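Local coordinates for protein delta-1-pyrroline-5-carboxylate dehydrogenase, mitochondrial (Mus musculus, PDB 4E3X) that catalyses the NAD-dependent oxidation of L-glutamate gamma-semialdehyde to L-glutamate, the second step of proline breakdown in mitochondria, at residues 61-66 with 91-96; 241-246 with 259-264; 66-71 with 255-260. One frame throughout, in Å; residues are numbered along the deposited sequence.

Contact 1 of 3, residues 61-66 with 91-96; sequences TEAIPC and VAKFCY. Unlike the reference sequence in segment 61-66: Thr61 (reference Met).
Ile64 lies alongside the neighbouring chain, engaged at both its tip and its root: CD1 reaches back to Ala92 CB, 3.8 Å away, while the branched CB sits 4.1 Å from Phe94 CB. CG1 stands beside the backbone N (chi1 -63°) and the chain then runs on extended, which brings CD1 to the methyl of Ala92. Of the Phe94 side chain only CB touches this segment, lying also against Ile64 O; the ring leads away. The backbones pair as parallel strands, Glu62 beside Ala92 and Ala63 beside Lys93, part of a four-stranded mixed sheet in which 62-68 lies beside 89-95. Glu62 N donates to Val91 O, Lys93 N to Glu62 O at 2.8 Å, and Ile64 N to Lys93 O at 2.7 Å. A classic beta bulge, Val91 and Ala92 both facing Gln81, distorts the other edge of strand 89-95. Glu62 and Ala92 point to the face on which Tyr243 of helix 239-251 touches both Glu62 and Ile64. On the reverse face stand Ala63 and Lys93, and Thr61 CG2 comes within 4.1 Å of Lys93 CB, while Thr61 OG1 is hydrogen-bonded to Lys90 O. Beyond Ile64 the direct pairing gives way to a water, which donates to Ile64 O at 2.7 Å and accepts from Cys95 N. Past this bridge Cys66 and Cys95 bring their sulfurs side by side, SG to SG 4.0 Å, a van der Waals contact too long for a disulfide.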
loop_
_atom_site.group_PDB
_atom_site.type_symbol
_atom_site.label_atom_id
_atom_site.label_comp_id
_atom_site.label_asym_id
_atom_site.label_seq_id
_atom_site.Cartn_x
_atom_site.Cartn_y
_atom_site.Cartn_z
ATOM N N THR B 61 19.805 -32.928 -17.370
ATOM C CA THR B 61 20.169 -31.749 -16.601
ATOM C C THR B 61 20.163 -30.552 -17.545
ATOM O O THR B 61 20.878 -30.561 -18.554
ATOM C CB THR B 61 21.592 -31.863 -16.034
ATOM O OG1 THR B 61 21.724 -33.067 -15.267
ATOM C CG2 THR B 61 21.924 -30.653 -15.162
ATOM N N GLU B 62 19.371 -29.526 -17.234
ATOM C CA GLU B 62 19.412 -28.292 -18.019
ATOM C C GLU B 62 20.402 -27.304 -17.425
ATOM O O GLU B 62 20.345 -27.025 -16.236
ATOM C CB GLU B 62 18.033 -27.627 -18.091
ATOM C CG GLU B 62 18.028 -26.438 -19.041
ATOM C CD GLU B 62 16.697 -25.721 -19.136
ATOM O OE1 GLU B 62 15.778 -26.039 -18.359
ATOM O OE2 GLU B 62 16.571 -24.815 -19.988
ATOM N N ALA B 63 21.289 -26.766 -18.262
ATOM C CA ALA B 63 22.196 -25.701 -17.840
ATOM C C ALA B 63 21.488 -24.362 -18.026
ATOM O O ALA B 63 21.274 -23.908 -19.158
ATOM C CB ALA B 63 23.495 -25.747 -18.639
ATOM N N ILE B 64 21.109 -23.746 -16.909
ATOM C CA ILE B 64 20.265 -22.557 -16.924
ATOM C C ILE B 64 21.115 -21.332 -16.591
ATOM O O ILE B 64 21.633 -21.226 -15.486
ATOM C CB ILE B 64 19.121 -22.695 -15.887
ATOM C CG1 ILE B 64 18.208 -23.866 -16.268
ATOM C CG2 ILE B 64 18.331 -21.396 -15.754
ATOM C CD1 ILE B 64 17.113 -24.149 -15.262
ATOM N N PRO B 65 21.264 -20.401 -17.549
ATOM C CA PRO B 65 22.091 -19.216 -17.307
ATOM C C PRO B 65 21.310 -18.128 -16.575
ATOM O O PRO B 65 20.083 -18.199 -16.475
ATOM C CB PRO B 65 22.401 -18.734 -18.722
ATOM C CG PRO B 65 21.119 -19.037 -19.455
ATOM C CD PRO B 65 20.653 -20.375 -18.891
ATOM N N CYS B 66 22.019 -17.128 -16.072
ATOM C CA CYS B 66 21.368 -15.863 -15.773
ATOM C C CYS B 66 21.034 -15.209 -17.116
ATOM O O CYS B 66 21.739 -15.423 -18.114
ATOM C CB CYS B 66 22.291 -14.952 -14.976
ATOM S SG CYS B 66 22.637 -15.527 -13.308
ATOM N N VAL B 91 18.618 -31.940 -11.756
ATOM C CA VAL B 91 17.687 -31.549 -12.810
ATOM C C VAL B 91 18.116 -30.274 -13.522
ATOM O O VAL B 91 17.740 -30.031 -14.671
ATOM C CB VAL B 91 16.230 -31.434 -12.296
ATOM C CG1 VAL B 91 15.841 -32.693 -11.526
ATOM C CG2 VAL B 91 16.044 -30.185 -11.435
ATOM N N ALA B 92 18.914 -29.462 -12.841
ATOM C CA ALA B 92 19.418 -28.237 -13.441
ATOM C C ALA B 92 20.776 -27.887 -12.863
ATOM O O ALA B 92 21.053 -28.163 -11.685
ATOM C CB ALA B 92 18.435 -27.075 -13.246
ATOM N N LYS B 93 21.613 -27.297 -13.713
ATOM C CA LYS B 93 22.863 -26.672 -13.311
ATOM C C LYS B 93 22.691 -25.200 -13.618
ATOM O O LYS B 93 22.381 -24.833 -14.748
ATOM C CB LYS B 93 24.031 -27.235 -14.121
ATOM C CG LYS B 93 25.368 -26.612 -13.741
ATOM C CD LYS B 93 26.553 -27.316 -14.377
ATOM C CE LYS B 93 26.668 -26.995 -15.840
ATOM N NZ LYS B 93 27.943 -27.536 -16.408
ATOM N N PHE B 94 22.856 -24.355 -12.610
ATOM C CA PHE B 94 22.662 -22.925 -12.803
ATOM C C PHE B 94 23.793 -22.199 -12.103
ATOM O O PHE B 94 24.738 -22.833 -11.647
ATOM C CB PHE B 94 21.253 -22.476 -12.350
ATOM C CG PHE B 94 20.986 -22.626 -10.872
ATOM C CD1 PHE B 94 21.075 -21.526 -10.033
ATOM C CD2 PHE B 94 20.594 -23.845 -10.329
ATOM C CE1 PHE B 94 20.812 -21.639 -8.679
ATOM C CE2 PHE B 94 20.328 -23.974 -8.967
ATOM C CZ PHE B 94 20.431 -22.863 -8.141
ATOM N N CYS B 95 23.725 -20.879 -12.042
ATOM C CA CYS B 95 24.755 -20.146 -11.330
ATOM C C CYS B 95 24.177 -18.953 -10.598
ATOM O O CYS B 95 23.122 -18.431 -10.951
ATOM C CB CYS B 95 25.875 -19.695 -12.274
ATOM S SG CYS B 95 25.380 -18.492 -13.526
ATOM N N TYR B 96 24.884 -18.521 -9.567
ATOM C CA TYR B 96 24.490 -17.335 -8.840
ATOM C C TYR B 96 25.095 -16.096 -9.495
ATOM O O TYR B 96 26.307 -16.039 -9.695
ATOM C CB TYR B 96 25.000 -17.410 -7.404
ATOM C CG TYR B 96 24.230 -18.295 -6.436
ATOM C CD1 TYR B 96 22.931 -18.727 -6.689
ATOM C CD2 TYR B 96 24.808 -18.653 -5.225
ATOM C CE1 TYR B 96 22.242 -19.508 -5.751
ATOM C CE2 TYR B 96 24.143 -19.419 -4.303
ATOM C CZ TYR B 96 22.867 -19.845 -4.561
ATOM O OH TYR B 96 22.230 -20.608 -3.604
HETATM O O HOH W 1 21.636 -19.400 -13.476
#

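Contact 2 of 3, residues 241-246 with 259-264; sequences ASYAVY and IQFVPA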
loop_
_atom_site.group_PDB
_atom_site.type_symbol
_atom_site.label_atom_id
_atom_site.label_comp_id
_atom_site.label_asym_id
_atom_site.label_seq_id
_atom_site.Cartn_x
_atom_site.Cartn_y
_atom_site.Cartn_z
ATOM N N ALA B 241 11.520 -25.198 -13.297
ATOM C CA ALA B 241 10.216 -24.685 -13.690
ATOM C C ALA B 241 10.195 -23.162 -13.809
ATOM O O ALA B 241 9.510 -22.616 -14.676
ATOM C CB ALA B 241 9.131 -25.156 -12.729
ATOM N N SER B 242 10.945 -22.473 -12.950
ATOM C CA SER B 242 10.964 -21.013 -13.000
ATOM C C SER B 242 11.534 -20.506 -14.318
ATOM O O SER B 242 11.006 -19.559 -14.908
ATOM C CB SER B 242 11.762 -20.433 -11.834
ATOM O OG SER B 242 11.137 -20.741 -10.605
ATOM N N TYR B 243 12.619 -21.124 -14.779
ATOM C CA TYR B 243 13.198 -20.729 -16.059
ATOM C C TYR B 243 12.249 -21.045 -17.216
ATOM O O TYR B 243 12.191 -20.297 -18.196
ATOM C CB TYR B 243 14.554 -21.403 -16.272
ATOM C CG TYR B 243 15.331 -20.858 -17.447
ATOM C CD1 TYR B 243 15.788 -21.696 -18.458
ATOM C CD2 TYR B 243 15.627 -19.504 -17.537
ATOM C CE1 TYR B 243 16.517 -21.193 -19.535
ATOM C CE2 TYR B 243 16.345 -18.994 -18.606
ATOM C CZ TYR B 243 16.793 -19.835 -19.594
ATOM O OH TYR B 243 17.511 -19.291 -20.638
ATOM N N ALA B 244 11.508 -22.143 -17.114
ATOM C CA ALA B 244 10.514 -22.473 -18.137
ATOM C C ALA B 244 9.480 -21.350 -18.266
ATOM O O ALA B 244 9.133 -20.932 -19.377
ATOM C CB ALA B 244 9.838 -23.801 -17.822
ATOM N N VAL B 245 9.003 -20.850 -17.130
ATOM C CA VAL B 245 8.073 -19.729 -17.130
ATOM C C VAL B 245 8.713 -18.460 -17.708
ATOM O O VAL B 245 8.104 -17.740 -18.499
ATOM C CB VAL B 245 7.538 -19.462 -15.713
ATOM C CG1 VAL B 245 6.695 -18.186 -15.681
ATOM C CG2 VAL B 245 6.734 -20.663 -15.217
ATOM N N TYR B 246 9.957 -18.190 -17.321
ATOM C CA TYR B 246 10.679 -17.036 -17.849
ATOM C C TYR B 246 10.751 -17.101 -19.377
ATOM O O TYR B 246 10.434 -16.130 -20.064
ATOM C CB TYR B 246 12.084 -16.927 -17.248
ATOM C CG TYR B 246 12.816 -15.728 -17.794
ATOM C CD1 TYR B 246 12.493 -14.449 -17.360
ATOM C CD2 TYR B 246 13.804 -15.864 -18.768
ATOM C CE1 TYR B 246 13.130 -13.334 -17.879
ATOM C CE2 TYR B 246 14.447 -14.750 -19.292
ATOM C CZ TYR B 246 14.105 -13.488 -18.835
ATOM O OH TYR B 246 14.734 -12.370 -19.350
ATOM N N ILE B 259 12.249 -8.133 -17.361
ATOM C CA ILE B 259 12.506 -9.042 -16.248
ATOM C C ILE B 259 13.880 -9.654 -16.479
ATOM O O ILE B 259 14.107 -10.309 -17.501
ATOM C CB ILE B 259 11.444 -10.152 -16.096
ATOM C CG1 ILE B 259 10.063 -9.548 -15.788
ATOM C CG2 ILE B 259 11.855 -11.108 -14.978
ATOM C CD1 ILE B 259 8.947 -10.573 -15.752
ATOM N N GLN B 260 14.803 -9.402 -15.551
ATOM C CA GLN B 260 16.126 -10.003 -15.582
ATOM C C GLN B 260 16.079 -11.277 -14.748
ATOM O O GLN B 260 15.596 -11.268 -13.613
ATOM C CB GLN B 260 17.169 -9.028 -15.027
ATOM C CG GLN B 260 17.057 -7.601 -15.575
ATOM C CD GLN B 260 17.531 -7.442 -17.015
ATOM O OE1 GLN B 260 17.265 -8.285 -17.873
ATOM N NE2 GLN B 260 18.213 -6.327 -17.291
ATOM N N PHE B 261 16.529 -12.388 -15.331
ATOM C CA PHE B 261 16.464 -13.682 -14.665
ATOM C C PHE B 261 17.786 -13.884 -13.938
ATOM O O PHE B 261 18.805 -14.222 -14.557
ATOM C CB PHE B 261 16.211 -14.791 -15.697
ATOM C CG PHE B 261 15.874 -16.121 -15.084
ATOM C CD1 PHE B 261 14.577 -16.396 -14.679
ATOM C CD2 PHE B 261 16.851 -17.104 -14.933
ATOM C CE1 PHE B 261 14.261 -17.624 -14.109
ATOM C CE2 PHE B 261 16.550 -18.329 -14.368
ATOM C CZ PHE B 261 15.253 -18.591 -13.958
ATOM N N VAL B 262 17.782 -13.631 -12.630
ATOM C CA VAL B 262 19.021 -13.557 -11.873
ATOM C C VAL B 262 19.002 -14.355 -10.568
ATOM O O VAL B 262 18.951 -13.788 -9.473
ATOM C CB VAL B 262 19.463 -12.092 -11.632
ATOM C CG1 VAL B 262 19.994 -11.499 -12.926
ATOM C CG2 VAL B 262 18.318 -11.247 -11.090
ATOM N N PRO B 263 19.089 -15.687 -10.683
ATOM C CA PRO B 263 19.400 -16.502 -9.503
ATOM C C PRO B 263 20.622 -15.944 -8.786
ATOM O O PRO B 263 21.529 -15.426 -9.435
ATOM C CB PRO B 263 19.747 -17.870 -10.104
ATOM C CG PRO B 263 19.078 -17.884 -11.455
ATOM C CD PRO B 263 19.100 -16.471 -11.932
ATOM N N ALA B 264 20.652 -16.053 -7.460
ATOM C CA ALA B 264 21.727 -15.448 -6.688
ATOM C C ALA B 264 21.678 -15.979 -5.266
ATOM O O ALA B 264 20.641 -16.465 -4.802
ATOM C CB ALA B 264 21.586 -13.923 -6.683
#
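Tyr246 OH is held by two partners: it donates to Ile259 O at 2.8 Å, and Arg250 NH1 is its second hydrogen-bonding partner. The hydroxyl approaches that carbonyl nearly along the C=O axis, and the oxygen lies at the edge of the tyrosine ring, near its plane. The bond pins the far end of the side chain to the strand, whereas the facing of the ring is set by what packs on it. With CG anti to the backbone N (chi1 180°), Tyr246 extends from its helix toward the strand, and it and Phe261 run antiparallel, one alongside the other. Phe261 CB rests squarely over the face of the tyrosine, 3.8 Å from the ring centroid, a CH-pi contact only 2° off the normal. Farther out, Phe261 CD1 meets Tyr246 CB at 3.6 Å, and the two rings stand obliquely to each other. The arrangement is the helix-on-strand half of a beta-alpha-beta crossover: strand 230-233, helix 239-251 and strand 259-261 follow one another in the parallel sheet of the Rossmann-like NAD-binding domain of aldehyde dehydrogenases, and strand 259-261 is its outermost strand on this side. One turn earlier on the helix, Tyr243 crosses Phe261 at about a right angle, laying CD2 over the phenylalanine face, 3.5 Å from Phe261 CE2. Trp232 of strand 230-233 meets Phe261 edge-to-face and so enlarges the aromatic cluster. A phenylalanine in place of Tyr246 would probably keep the ring beneath Phe261 CB but leave Ile259 O without its hydroxyl donor and Arg250 without this mate. Ile259 adds an apolar touch of its own, CG2 lying 3.9 Å from Tyr246 CE1.

Contact 3 of 3, residues 66-71 with 255-260; sequences CVVGDE and PPNIIQ
Two beta turns meet here: the type II' turn Val68-Glu71, which closes the tight hairpin between strands 62-68 and 71-73, and the type II turn Pro255-Ile258, which leads into the edge strand 259-261 of the parallel sheet. Gly69, with positive phi, is where they touch most closely. Its N donates to Gln260 OE1 at 2.9 Å, nearly straight at 171°. Asn257 OD1 lies 3.1 Å from Gly69 CA, near enough that a CB on this residue would probably press on the Asn257 oxygen. The same OD1 accepts a bond from Gln260 NE2 at 3.0 Å, in the carbonyl plane and on a lone pair. The bend of Gln260 at chi2 (-74°) turns its amide back to the hairpin, where NE2 also passes Val68 CG1 at 3.7 Å. A water completes the join: it accepts from Asn257 N at 2.9 Å and lies 2.8 Å from Gly69 O, close also to Gln260 OE1. At the outer side the carboxylate of Asp70 rests against the Pro256 ring, OD2 to CB 3.7 Å, while its OD1 forms a salt bridge with Arg250, which also bonds to Gly69 O. The Gln260 amide is thus fixed in one sense: OE1 takes the glycine N-H, and NE2 has acceptors in Asn257 OD1 and the Ala105 carbonyl. Flipping it would set N-H against N-H at Gly69 and oxygen against oxygen at both other places, so the side chain probably holds a single orientation at the join of the two turns.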
loop_
_atom_site.group_PDB
_atom_site.type_symbol
_atom_site.label_atom_id
_atom_site.label_comp_id
_atom_site.label_asym_id
_atom_site.label_seq_id
_atom_site.Cartn_x
_atom_site.Cartn_y
_atom_site.Cartn_z
ATOM N N CYS B 66 22.019 -17.128 -16.072
ATOM C CA CYS B 66 21.368 -15.863 -15.773
ATOM C C CYS B 66 21.034 -15.209 -17.116
ATOM O O CYS B 66 21.739 -15.423 -18.114
ATOM C CB CYS B 66 22.291 -14.952 -14.976
ATOM S SG CYS B 66 22.637 -15.527 -13.308
ATOM N N VAL B 67 19.958 -14.433 -17.161
ATOM C CA VAL B 67 19.600 -13.736 -18.392
ATOM C C VAL B 67 19.446 -12.251 -18.100
ATOM O O VAL B 67 18.597 -11.842 -17.304
ATOM C CB VAL B 67 18.308 -14.281 -19.053
ATOM C CG1 VAL B 67 18.048 -13.549 -20.368
ATOM C CG2 VAL B 67 18.416 -15.780 -19.294
ATOM N N VAL B 68 20.295 -11.453 -18.741
ATOM C CA VAL B 68 20.233 -9.999 -18.637
ATOM C C VAL B 68 20.009 -9.471 -20.050
ATOM O O VAL B 68 20.824 -9.707 -20.946
ATOM C CB VAL B 68 21.523 -9.432 -18.021
ATOM C CG1 VAL B 68 21.507 -7.911 -18.033
ATOM C CG2 VAL B 68 21.692 -9.967 -16.604
ATOM N N GLY B 69 18.880 -8.802 -20.265
ATOM C CA GLY B 69 18.471 -8.466 -21.618
ATOM C C GLY B 69 18.195 -9.756 -22.370
ATOM O O GLY B 69 17.339 -10.554 -21.968
ATOM N N ASP B 70 18.940 -9.980 -23.450
ATOM C CA ASP B 70 18.863 -11.243 -24.176
ATOM C C ASP B 70 20.142 -12.049 -24.007
ATOM O O ASP B 70 20.311 -13.097 -24.629
ATOM C CB ASP B 70 18.564 -11.011 -25.659
ATOM C CG ASP B 70 17.148 -10.536 -25.888
ATOM O OD1 ASP B 70 16.255 -11.010 -25.157
ATOM O OD2 ASP B 70 16.926 -9.688 -26.779
ATOM N N GLU B 71 21.037 -11.557 -23.160
ATOM C CA GLU B 71 22.333 -12.205 -22.966
ATOM C C GLU B 71 22.274 -13.304 -21.911
ATOM O O GLU B 71 21.777 -13.086 -20.810
ATOM C CB GLU B 71 23.406 -11.184 -22.564
ATOM C CG GLU B 71 24.798 -11.797 -22.398
ATOM C CD GLU B 71 25.857 -10.810 -21.912
ATOM O OE1 GLU B 71 25.540 -9.614 -21.706
ATOM O OE2 GLU B 71 27.017 -11.243 -21.734
ATOM N N PRO B 255 9.623 -7.753 -23.719
ATOM C CA PRO B 255 10.861 -7.207 -24.286
ATOM C C PRO B 255 12.074 -7.481 -23.399
ATOM O O PRO B 255 11.918 -7.785 -22.211
ATOM C CB PRO B 255 10.581 -5.696 -24.341
ATOM C CG PRO B 255 9.100 -5.579 -24.343
ATOM C CD PRO B 255 8.630 -6.699 -23.458
ATOM N N PRO B 256 13.282 -7.383 -23.969
ATOM C CA PRO B 256 14.479 -7.539 -23.136
ATOM C C PRO B 256 14.580 -6.478 -22.040
ATOM O O PRO B 256 14.090 -5.352 -22.200
ATOM C CB PRO B 256 15.635 -7.393 -24.140
ATOM C CG PRO B 256 15.044 -6.681 -25.305
ATOM C CD PRO B 256 13.614 -7.120 -25.380
ATOM N N ASN B 257 15.211 -6.865 -20.936
ATOM C CA ASN B 257 15.505 -5.971 -19.813
ATOM C C ASN B 257 14.303 -5.554 -18.980
ATOM O O ASN B 257 14.419 -4.674 -18.122
ATOM C CB ASN B 257 16.300 -4.751 -20.270
ATOM C CG ASN B 257 17.636 -5.143 -20.856
ATOM O OD1 ASN B 257 18.467 -5.768 -20.185
ATOM N ND2 ASN B 257 17.842 -4.818 -22.131
ATOM N N ILE B 258 13.151 -6.174 -19.222
ATOM C CA ILE B 258 11.984 -5.921 -18.383
ATOM C C ILE B 258 11.959 -6.848 -17.155
ATOM O O ILE B 258 11.688 -6.405 -16.034
ATOM C CB ILE B 258 10.676 -6.016 -19.182
ATOM C CG1 ILE B 258 10.742 -5.095 -20.417
ATOM C CG2 ILE B 258 9.462 -5.697 -18.293
ATOM C CD1 ILE B 258 11.220 -3.649 -20.137
ATOM N N ILE B 259 12.249 -8.133 -17.361
ATOM C CA ILE B 259 12.506 -9.042 -16.248
ATOM C C ILE B 259 13.880 -9.654 -16.479
ATOM O O ILE B 259 14.107 -10.309 -17.501
ATOM C CB ILE B 259 11.444 -10.152 -16.096
ATOM C CG1 ILE B 259 10.063 -9.548 -15.788
ATOM C CG2 ILE B 259 11.855 -11.108 -14.978
ATOM C CD1 ILE B 259 8.947 -10.573 -15.752
ATOM N N GLN B 260 14.803 -9.402 -15.551
ATOM C CA GLN B 260 16.126 -10.003 -15.582
ATOM C C GLN B 260 16.079 -11.277 -14.748
ATOM O O GLN B 260 15.596 -11.268 -13.613
ATOM C CB GLN B 260 17.169 -9.028 -15.027
ATOM C CG GLN B 260 17.057 -7.601 -15.575
ATOM C CD GLN B 260 17.531 -7.442 -17.015
ATOM O OE1 GLN B 260 17.265 -8.285 -17.873
ATOM N NE2 GLN B 260 18.213 -6.327 -17.291
HETATM O O HOH W 2 15.633 -9.544 -20.028
#

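Followed from the N terminus, the chain opens contact 1 on strand 62-68 and, at Cys66, contact 3 as well. Contact 1 closes first, when strand 89-95 returns 25 residues later to the small mixed sheet; contact 3 crosses it and stays open for some 184 residues. Contact 2 is the short closure, opening on helix 239-251 and ending with contact 3 on strand 259-261, where the two share Ile259 and Gln260. A probable hydrogen bond from Val67 N to Phe261 O joins the two sheets, and Tyr243 and Tyr246 pack on Val67, tying the N-terminal strands to the helix and edge strand of the NAD-binding domain.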